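Local coordinates for protein chloromuconate cycloisomerase (Rhodococcus opacus, PDB 4M0X) that belongs to the enolase superfamily, with an enolase-like N-terminal domain and a barrel domain that holds a manganese ion, at residues A[133-145]-A[152-166]. Sequence-based numbering, arbitrary orientation.
Sequences KRIPITWAFSAGS and EAAQKLDVGHRSFKF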
loop_
_atom_site.group_PDB
_atom_site.type_symbol
_atom_site.label_atom_id
_atom_site.label_comp_id
_atom_site.label_asym_id
_atom_site.label_seq_id
_atom_site.Cartn_x
_atom_site.Cartn_y
_atom_site.Cartn_z
ATOM N N LYS A 133 -11.351 -11.586 -40.704
ATOM C CA LYS A 133 -11.963 -12.786 -41.320
ATOM C C LYS A 133 -11.107 -14.037 -41.126
ATOM O O LYS A 133 -11.584 -15.163 -41.264
ATOM C CB LYS A 133 -12.273 -12.554 -42.812
ATOM C CG LYS A 133 -13.133 -11.323 -43.091
ATOM C CD LYS A 133 -14.003 -11.504 -44.330
ATOM C CE LYS A 133 -14.766 -10.228 -44.719
ATOM N NZ LYS A 133 -13.856 -9.093 -45.022
ATOM N N ARG A 134 -9.839 -13.820 -40.793
ATOM C CA ARG A 134 -8.885 -14.904 -40.643
ATOM C C ARG A 134 -8.104 -14.709 -39.356
ATOM O O ARG A 134 -7.863 -13.598 -38.952
ATOM C CB ARG A 134 -7.947 -14.961 -41.872
ATOM C CG ARG A 134 -8.487 -15.782 -43.046
ATOM C CD ARG A 134 -7.830 -15.465 -44.381
ATOM N NE ARG A 134 -8.305 -14.174 -44.898
ATOM C CZ ARG A 134 -9.312 -14.005 -45.768
ATOM N NH1 ARG A 134 -9.977 -15.060 -46.262
ATOM N NH2 ARG A 134 -9.659 -12.764 -46.145
ATOM N N ILE A 135 -7.721 -15.792 -38.698
ATOM C CA ILE A 135 -6.803 -15.678 -37.558
ATOM C C ILE A 135 -5.548 -16.555 -37.713
ATOM O O ILE A 135 -5.661 -17.717 -38.076
ATOM C CB ILE A 135 -7.480 -16.042 -36.234
ATOM C CG1 ILE A 135 -8.982 -15.753 -36.293
ATOM C CG2 ILE A 135 -6.771 -15.295 -35.110
ATOM C CD1 ILE A 135 -9.724 -16.030 -35.010
ATOM N N PRO A 136 -4.350 -16.013 -37.446
ATOM C CA PRO A 136 -3.215 -16.951 -37.536
ATOM C C PRO A 136 -3.259 -17.902 -36.337
ATOM O O PRO A 136 -3.593 -17.485 -35.215
ATOM C CB PRO A 136 -1.974 -16.038 -37.470
ATOM C CG PRO A 136 -2.495 -14.627 -37.646
ATOM C CD PRO A 136 -3.914 -14.647 -37.101
ATOM N N ILE A 137 -2.966 -19.171 -36.576
ATOM C CA ILE A 137 -3.049 -20.186 -35.536
ATOM C C ILE A 137 -1.689 -20.436 -34.831
ATOM O O ILE A 137 -0.632 -20.435 -35.473
ATOM C CB ILE A 137 -3.653 -21.447 -36.142
ATOM C CG1 ILE A 137 -5.055 -21.127 -36.630
ATOM C CG2 ILE A 137 -3.775 -22.567 -35.129
ATOM C CD1 ILE A 137 -6.019 -20.704 -35.528
ATOM N N THR A 138 -1.718 -20.578 -33.507
ATOM C CA THR A 138 -0.523 -20.944 -32.757
ATOM C C THR A 138 -0.554 -22.450 -32.578
ATOM O O THR A 138 -1.511 -22.991 -31.996
ATOM C CB THR A 138 -0.464 -20.255 -31.390
ATOM O OG1 THR A 138 -0.082 -18.891 -31.571
ATOM C CG2 THR A 138 0.543 -20.902 -30.494
ATOM N N TRP A 139 0.472 -23.121 -33.111
ATOM C CA TRP A 139 0.564 -24.563 -33.036
ATOM C C TRP A 139 1.112 -25.019 -31.702
ATOM O O TRP A 139 2.226 -24.649 -31.314
ATOM C CB TRP A 139 1.463 -25.140 -34.142
ATOM C CG TRP A 139 1.403 -26.639 -34.118
ATOM C CD1 TRP A 139 2.334 -27.481 -33.614
ATOM C CD2 TRP A 139 0.302 -27.455 -34.539
ATOM N NE1 TRP A 139 1.898 -28.774 -33.703
ATOM C CE2 TRP A 139 0.650 -28.789 -34.270
ATOM C CE3 TRP A 139 -0.953 -27.184 -35.120
ATOM C CZ2 TRP A 139 -0.191 -29.863 -34.584
ATOM C CZ3 TRP A 139 -1.797 -28.252 -35.430
ATOM C CH2 TRP A 139 -1.407 -29.575 -35.166
ATOM N N ALA A 140 0.347 -25.848 -31.007
ATOM C CA ALA A 140 0.798 -26.347 -29.721
ATOM C C ALA A 140 1.321 -27.778 -29.805
ATOM O O ALA A 140 0.554 -28.741 -29.962
ATOM C CB ALA A 140 -0.276 -26.188 -28.639
ATOM N N PHE A 141 2.643 -27.886 -29.699
ATOM C CA PHE A 141 3.299 -29.142 -29.461
ATOM C C PHE A 141 2.798 -29.829 -28.196
ATOM O O PHE A 141 2.469 -29.189 -27.197
ATOM C CB PHE A 141 4.778 -28.908 -29.293
ATOM C CG PHE A 141 5.407 -28.209 -30.444
ATOM C CD1 PHE A 141 5.285 -28.721 -31.735
ATOM C CD2 PHE A 141 6.149 -27.034 -30.239
ATOM C CE1 PHE A 141 5.877 -28.073 -32.801
ATOM C CE2 PHE A 141 6.760 -26.386 -31.304
ATOM C CZ PHE A 141 6.627 -26.913 -32.582
ATOM N N SER A 142 2.761 -31.150 -28.262
ATOM C CA SER A 142 2.471 -32.013 -27.139
ATOM C C SER A 142 3.726 -32.109 -26.245
ATOM O O SER A 142 4.812 -31.631 -26.630
ATOM C CB SER A 142 2.092 -33.376 -27.708
ATOM O OG SER A 142 1.721 -34.270 -26.693
ATOM N N ALA A 143 3.601 -32.721 -25.065
ATOM C CA ALA A 143 4.781 -32.901 -24.200
ATOM C C ALA A 143 5.706 -34.056 -24.641
ATOM O O ALA A 143 6.631 -34.434 -23.925
ATOM C CB ALA A 143 4.377 -33.042 -22.740
ATOM N N GLY A 144 5.472 -34.593 -25.834
ATOM C CA GLY A 144 6.287 -35.675 -26.363
ATOM C C GLY A 144 7.774 -35.386 -26.319
ATOM O O GLY A 144 8.222 -34.353 -25.792
ATOM N N SER A 145 8.542 -36.302 -26.882
ATOM C CA SER A 145 9.977 -36.183 -26.857
ATOM C C SER A 145 10.443 -35.039 -27.749
ATOM O O SER A 145 9.671 -34.559 -28.565
ATOM C CB SER A 145 10.542 -37.505 -27.298
ATOM O OG SER A 145 9.730 -38.514 -26.719
ATOM N N GLU A 152 8.190 -32.253 -36.108
ATOM C CA GLU A 152 6.838 -31.646 -36.205
ATOM C C GLU A 152 6.915 -30.136 -36.418
ATOM O O GLU A 152 6.124 -29.564 -37.180
ATOM C CB GLU A 152 5.946 -31.988 -34.998
ATOM C CG GLU A 152 4.453 -31.728 -35.239
ATOM C CD GLU A 152 3.576 -31.815 -33.986
ATOM O OE1 GLU A 152 2.580 -32.556 -33.967
ATOM O OE2 GLU A 152 3.859 -31.126 -33.001
ATOM N N ALA A 153 7.893 -29.507 -35.761
ATOM C CA ALA A 153 8.118 -28.065 -35.842
ATOM C C ALA A 153 8.473 -27.707 -37.255
ATOM O O ALA A 153 7.860 -26.820 -37.851
ATOM C CB ALA A 153 9.244 -27.642 -34.911
ATOM N N ALA A 154 9.469 -28.418 -37.781
ATOM C CA ALA A 154 10.010 -28.177 -39.120
ATOM C C ALA A 154 8.906 -28.246 -40.198
ATOM O O ALA A 154 8.883 -27.442 -41.139
ATOM C CB ALA A 154 11.128 -29.174 -39.401
ATOM N N GLN A 155 7.993 -29.200 -40.014
ATOM C CA GLN A 155 6.844 -29.404 -40.879
ATOM C C GLN A 155 5.738 -28.350 -40.734
ATOM O O GLN A 155 5.207 -27.893 -41.746
ATOM C CB GLN A 155 6.266 -30.788 -40.624
ATOM C CG GLN A 155 5.179 -31.198 -41.589
ATOM C CD GLN A 155 4.346 -32.303 -41.002
ATOM O OE1 GLN A 155 3.552 -32.072 -40.080
ATOM N NE2 GLN A 155 4.534 -33.521 -41.508
ATOM N N LYS A 156 5.369 -27.986 -39.498
ATOM C CA LYS A 156 4.374 -26.906 -39.284
ATOM C C LYS A 156 4.876 -25.516 -39.688
ATOM O O LYS A 156 4.080 -24.649 -40.060
ATOM C CB LYS A 156 3.852 -26.868 -37.846
ATOM C CG LYS A 156 2.951 -28.032 -37.460
ATOM C CD LYS A 156 1.731 -28.138 -38.359
ATOM C CE LYS A 156 0.905 -29.366 -38.022
ATOM N NZ LYS A 156 -0.493 -29.112 -38.462
ATOM N N LEU A 157 6.186 -25.297 -39.598
ATOM C CA LEU A 157 6.772 -24.054 -40.057
ATOM C C LEU A 157 6.544 -23.984 -41.552
ATOM O O LEU A 157 6.251 -22.928 -42.122
ATOM C CB LEU A 157 8.260 -24.064 -39.781
ATOM C CG LEU A 157 8.813 -23.321 -38.578
ATOM C CD1 LEU A 157 10.166 -23.925 -38.205
ATOM C CD2 LEU A 157 8.929 -21.833 -38.905
ATOM N N ASP A 158 6.682 -25.152 -42.166
ATOM C CA ASP A 158 6.384 -25.386 -43.567
ATOM C C ASP A 158 5.007 -24.843 -43.960
ATOM O O ASP A 158 4.916 -23.855 -44.692
ATOM C CB ASP A 158 6.426 -26.893 -43.813
ATOM C CG ASP A 158 6.924 -27.244 -45.178
ATOM O OD1 ASP A 158 7.773 -26.490 -45.718
ATOM O OD2 ASP A 158 6.466 -28.292 -45.692
ATOM N N VAL A 159 3.951 -25.471 -43.436
ATOM C CA VAL A 159 2.578 -25.128 -43.797
ATOM C C VAL A 159 2.252 -23.647 -43.564
ATOM O O VAL A 159 1.372 -23.093 -44.236
ATOM C CB VAL A 159 1.518 -26.088 -43.180
ATOM C CG1 VAL A 159 2.160 -27.415 -42.776
ATOM C CG2 VAL A 159 0.759 -25.446 -42.027
ATOM N N GLY A 160 2.976 -23.007 -42.640
ATOM C CA GLY A 160 2.958 -21.544 -42.555
ATOM C C GLY A 160 3.007 -20.890 -41.186
ATOM O O GLY A 160 3.248 -19.687 -41.090
ATOM N N HIS A 161 2.784 -21.667 -40.131
ATOM C CA HIS A 161 2.841 -21.155 -38.750
ATOM C C HIS A 161 4.140 -20.418 -38.388
ATOM O O HIS A 161 5.229 -20.889 -38.683
ATOM C CB HIS A 161 2.602 -22.292 -37.758
ATOM C CG HIS A 161 1.305 -23.004 -37.963
ATOM N ND1 HIS A 161 0.151 -22.643 -37.307
ATOM C CD2 HIS A 161 0.971 -24.031 -38.780
ATOM C CE1 HIS A 161 -0.836 -23.431 -37.699
ATOM N NE2 HIS A 161 -0.363 -24.283 -38.591
ATOM N N ARG A 162 3.998 -19.260 -37.752
ATOM C CA ARG A 162 5.112 -18.522 -37.183
ATOM C C ARG A 162 4.874 -18.310 -35.673
ATOM O O ARG A 162 5.438 -17.391 -35.057
ATOM C CB ARG A 162 5.269 -17.183 -37.915
ATOM N N SER A 163 4.024 -19.155 -35.087
ATOM C CA SER A 163 3.653 -19.009 -33.681
ATOM C C SER A 163 3.444 -20.364 -33.003
ATOM O O SER A 163 2.715 -21.222 -33.516
ATOM C CB SER A 163 2.405 -18.129 -33.560
ATOM O OG SER A 163 2.326 -17.539 -32.280
ATOM N N PHE A 164 4.094 -20.563 -31.856
ATOM C CA PHE A 164 4.102 -21.900 -31.200
ATOM C C PHE A 164 3.893 -21.917 -29.683
ATOM O O PHE A 164 4.132 -20.921 -28.982
ATOM C CB PHE A 164 5.373 -22.690 -31.563
ATOM C CG PHE A 164 5.651 -22.696 -33.025
ATOM C CD1 PHE A 164 6.365 -21.647 -33.616
ATOM C CD2 PHE A 164 5.138 -23.697 -33.829
ATOM C CE1 PHE A 164 6.585 -21.621 -34.982
ATOM C CE2 PHE A 164 5.354 -23.673 -35.200
ATOM C CZ PHE A 164 6.085 -22.645 -35.778
ATOM N N LYS A 165 3.438 -23.070 -29.202
ATOM C CA LYS A 165 3.230 -23.303 -27.786
ATOM C C LYS A 165 3.805 -24.643 -27.452
ATOM O O LYS A 165 3.597 -25.607 -28.204
ATOM C CB LYS A 165 1.732 -23.303 -27.457
ATOM C CG LYS A 165 1.402 -23.175 -25.985
ATOM C CD LYS A 165 -0.094 -22.980 -25.848
ATOM C CE LYS A 165 -0.559 -23.219 -24.430
ATOM N NZ LYS A 165 -2.001 -23.559 -24.389
ATOM N N PHE A 166 4.520 -24.698 -26.332
ATOM C CA PHE A 166 5.026 -25.946 -25.785
ATOM C C PHE A 166 4.226 -26.324 -24.572
ATOM O O PHE A 166 4.150 -25.555 -23.598
ATOM C CB PHE A 166 6.487 -25.810 -25.376
ATOM C CG PHE A 166 7.426 -25.816 -26.522
ATOM C CD1 PHE A 166 7.944 -27.005 -26.989
ATOM C CD2 PHE A 166 7.784 -24.638 -27.136
ATOM C CE1 PHE A 166 8.813 -27.009 -28.062
ATOM C CE2 PHE A 166 8.665 -24.628 -28.191
ATOM C CZ PHE A 166 9.177 -25.813 -28.663
HETATM O O HOH W 1 1.648 -18.398 -36.697
#
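The Trp139 indole meets Glu152 and Lys156, one turn apart on helix 152-159, with two different parts of its ring system. Trp139 NE1 donates to Glu152 OE2 over 3.1 Å at 167°; Glu152 OE2 lies close to the indole plane, while the carboxylate itself is turned 88° to the ring, so the N-H reaches OE2 from above the carboxylate plane. Glu152 OE1 forms a salt bridge with Arg19. Lys156 instead lies over one indole face: bent at chi2 (-58°), its chain brings CE 3.6 Å and NZ 3.7 Å from the centroid of the Trp139 six-membered ring, a CH-pi and a cation-pi contact. Glu152 OE2 also sits at the edge of the Phe141 ring, while Phe141 CZ touches Ala153 CB at 3.6 Å. Phe141, Phe164 and Phe166 form an aromatic cluster; the first two rings are nearly parallel yet slid apart, their centroids 5.7 Å distant, and Phe141 CD2 lies over a face of Phe166. At the other end, His161 ND1 donates in its ring plane to Ile137 O (3.0 Å), and Thr138 OG1 bonds Ser163 OG (2.9 Å). Parallel pairing rests on Trp139 N to Ser163 O, Lys165 N to Trp139 O (2.9 Å) and a weak Phe141 N to Lys165 O; on the opposite sheet face from Trp139, Lys165 NZ, near the manganese, salt-bridges Glu222, a metal ligand, and Glu325. Strand 134-141, helix 146-159 and strand 163-167 make a beta-alpha-beta unit of the barrel; 192-196 follows 163-167 in the sheet, and antiparallel 347-349 flanks 134-141 on its other side, with helix 173-183 packing against Phe166.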